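Local coordinates for 3-oxoacyl-[acyl-carrier-protein] synthase (Arabidopsis thaliana, PDB 2IX4) that catalyses the condensation steps of mitochondrial fatty acid synthesis, adding two carbons from malonyl-ACP to a growing acyl chain, at residues T20-R23 with R24-G28. Sequence-based numbering, arbitrary orientation.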
ATOM      1  N   THR A  20     -26.134  -5.462 -11.788  1.00 25.79           N
ATOM      2  CA  THR A  20     -25.876  -5.098 -13.180  1.00 25.06           C
ATOM      3  C   THR A  20     -24.592  -5.733 -13.729  1.00 24.52           C
ATOM      4  O   THR A  20     -24.591  -6.268 -14.839  1.00 24.42           O
ATOM      5  CB  THR A  20     -25.863  -3.557 -13.366  1.00 25.12           C
ATOM      6  OG1 THR A  20     -27.138  -3.022 -12.981  1.00 25.30           O
ATOM      7  CG2 THR A  20     -25.593  -3.178 -14.820  1.00 25.12           C
ATOM      8  N   THR A  21     -23.514  -5.674 -12.950  1.00 23.79           N
ATOM      9  CA  THR A  21     -22.223  -6.243 -13.356  1.00 23.30           C
ATOM     10  C   THR A  21     -22.318  -7.755 -13.589  1.00 23.04           C
ATOM     11  O   THR A  21     -21.944  -8.243 -14.656  1.00 22.78           O
ATOM     12  CB  THR A  21     -21.111  -5.920 -12.326  1.00 23.20           C
ATOM     13  OG1 THR A  21     -20.866  -4.509 -12.318  1.00 23.05           O
ATOM     14  CG2 THR A  21     -19.807  -6.651 -12.662  1.00 23.08           C
ATOM     15  N   TRP A  22     -22.832  -8.475 -12.592  1.00 22.85           N
ATOM     16  CA  TRP A  22     -22.988  -9.931 -12.661  1.00 22.82           C
ATOM     17  C   TRP A  22     -23.909 -10.400 -13.797  1.00 22.92           C
ATOM     18  O   TRP A  22     -23.594 -11.378 -14.481  1.00 22.89           O
ATOM     19  CB  TRP A  22     -23.480 -10.483 -11.316  1.00 22.75           C
ATOM     20  CG  TRP A  22     -23.578 -11.984 -11.263  1.00 22.22           C
ATOM     21  CD1 TRP A  22     -24.722 -12.728 -11.224  1.00 21.75           C
ATOM     22  CD2 TRP A  22     -22.490 -12.919 -11.245  1.00 21.44           C
ATOM     23  NE1 TRP A  22     -24.415 -14.066 -11.179  1.00 21.53           N
ATOM     24  CE2 TRP A  22     -23.053 -14.211 -11.193  1.00 21.50           C
ATOM     25  CE3 TRP A  22     -21.093 -12.788 -11.267  1.00 21.38           C
ATOM     26  CZ2 TRP A  22     -22.268 -15.371 -11.158  1.00 21.63           C
ATOM     27  CZ3 TRP A  22     -20.313 -13.939 -11.236  1.00 20.82           C
ATOM     28  CH2 TRP A  22     -20.904 -15.214 -11.182  1.00 21.17           C
ATOM     29  N   ARG A  23     -25.032  -9.707 -13.992  0.50 22.91           N
ATOM     30  CA  ARG A  23     -25.981 -10.054 -15.053  0.50 23.05           C
ATOM     31  C   ARG A  23     -25.323  -9.947 -16.426  0.50 22.93           C
ATOM     32  O   ARG A  23     -25.404 -10.871 -17.233  0.50 22.88           O
ATOM     33  CB  ARG A  23     -27.220  -9.158 -15.007  0.50 23.12           C
ATOM     34  CG  ARG A  23     -28.487  -9.837 -15.516  0.50 24.01           C
ATOM     35  CD  ARG A  23     -29.248  -9.011 -16.557  0.50 25.15           C
ATOM     36  NE  ARG A  23     -29.285  -7.575 -16.273  0.50 25.89           N
ATOM     37  CZ  ARG A  23     -28.831  -6.630 -17.095  0.50 25.98           C
ATOM     38  NH1 ARG A  23     -28.307  -6.952 -18.273  0.50 25.73           N
ATOM     39  NH2 ARG A  23     -28.912  -5.354 -16.741  0.50 26.28           N
ATOM     40  N   ARG A  24     -24.664  -8.817 -16.673  1.00 22.86           N
ATOM     41  CA  ARG A  24     -23.997  -8.567 -17.949  1.00 23.00           C
ATOM     42  C   ARG A  24     -22.788  -9.476 -18.175  1.00 22.58           C
ATOM     43  O   ARG A  24     -22.516  -9.883 -19.309  1.00 22.29           O
ATOM     44  CB  ARG A  24     -23.612  -7.089 -18.064  1.00 23.24           C
ATOM     45  CG  ARG A  24     -24.819  -6.164 -18.263  1.00 24.90           C
ATOM     46  CD  ARG A  24     -24.423  -4.705 -18.460  1.00 28.34           C
ATOM     47  NE  ARG A  24     -23.417  -4.535 -19.509  1.00 31.28           N
ATOM     48  CZ  ARG A  24     -22.849  -3.375 -19.838  1.00 32.97           C
ATOM     49  NH1 ARG A  24     -23.185  -2.254 -19.207  1.00 34.29           N
ATOM     50  NH2 ARG A  24     -21.940  -3.335 -20.806  1.00 33.71           N
ATOM     51  N   LEU A  25     -22.083  -9.806 -17.094  1.00 22.29           N
ATOM     52  CA  LEU A  25     -20.948 -10.730 -17.154  1.00 22.20           C
ATOM     53  C   LEU A  25     -21.394 -12.117 -17.615  1.00 22.38           C
ATOM     54  O   LEU A  25     -20.801 -12.694 -18.529  1.00 22.18           O
ATOM     55  CB  LEU A  25     -20.248 -10.831 -15.791  1.00 22.07           C
ATOM     56  CG  LEU A  25     -19.037 -11.772 -15.690  1.00 21.62           C
ATOM     57  CD1 LEU A  25     -17.805 -11.166 -16.361  1.00 21.22           C
ATOM     58  CD2 LEU A  25     -18.739 -12.117 -14.238  1.00 20.74           C
ATOM     59  N   ILE A  26     -22.444 -12.635 -16.977  1.00 22.66           N
ATOM     60  CA  ILE A  26     -22.981 -13.964 -17.288  1.00 22.87           C
ATOM     61  C   ILE A  26     -23.588 -14.017 -18.695  1.00 23.10           C
ATOM     62  O   ILE A  26     -23.476 -15.031 -19.385  1.00 23.18           O
ATOM     63  CB  ILE A  26     -23.998 -14.438 -16.200  1.00 22.81           C
ATOM     64  CG1 ILE A  26     -23.316 -14.553 -14.822  1.00 22.72           C
ATOM     65  CG2 ILE A  26     -24.680 -15.757 -16.591  1.00 22.89           C
ATOM     66  CD1 ILE A  26     -21.998 -15.343 -14.800  1.00 22.30           C
ATOM     67  N   ASP A  27     -24.203 -12.912 -19.115  1.00 23.32           N
ATOM     68  CA  ASP A  27     -24.779 -12.784 -20.455  1.00 23.64           C
ATOM     69  C   ASP A  27     -23.723 -12.645 -21.552  1.00 23.48           C
ATOM     70  O   ASP A  27     -24.056 -12.631 -22.736  1.00 23.49           O
ATOM     71  CB  ASP A  27     -25.738 -11.592 -20.516  1.00 23.67           C
ATOM     72  CG  ASP A  27     -27.013 -11.823 -19.727  1.00 24.88           C
ATOM     73  OD1 ASP A  27     -27.840 -10.890 -19.669  1.00 25.42           O
ATOM     74  OD2 ASP A  27     -27.186 -12.929 -19.163  1.00 26.02           O
ATOM     75  N   GLY A  28     -22.459 -12.532 -21.151  1.00 23.45           N
ATOM     76  CA  GLY A  28     -21.341 -12.491 -22.090  1.00 23.58           C
ATOM     77  C   GLY A  28     -21.050 -11.129 -22.684  1.00 23.74           C
ATOM     78  O   GLY A  28     -20.512 -11.031 -23.790  1.00 23.67           O
TER
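The last turns of helix 18-26 bring W22 against L25 and I26, and the helix closes at G28 in a Schellman motif. I26 lies over one face of the indole. Its CD1 sits 3.8 Å from the centroid of the W22 six-membered ring, 18° off the ring normal, which makes a CH-pi contact. CG1 of I26 meets the same face nearer the rim, 3.7 Å from CE2 of W22. With CG anti to the backbone N (chi1 -176°), the indole of W22 stands out from the helix and leans toward the next turn, where I26 lies. L25 comes up obliquely to the benzo part, with its CD2 3.8 Å from CZ3 of W22. The three apolar side chains thus form a continuous patch on one flank. F371 and L374 of helix 364-378 pack on W22, H378 meets its ring at a small angle, and P382 touches L25 and I26. If W22 were an alanine, CD1 of I26 and CD2 of L25 would probably lose their aromatic partner, with a gap opened toward helix 364-378.

The backbone runs in regular i to i+4 bonds. The shortest is L25 N to T21 O at 2.9 Å. D27 N gives the last to R23 O at 3.0 Å. On the more polar flank, R24 extends alongside T20, with CD 4.1 Å from T20 CG2, and its NE makes a salt bridge with E29. G28 takes positive phi (84°) and its N bonds to L25 O. This is an amphipathic helix ending in a Schellman C-cap, within the thiolase-like fold of the ketoacyl synthases.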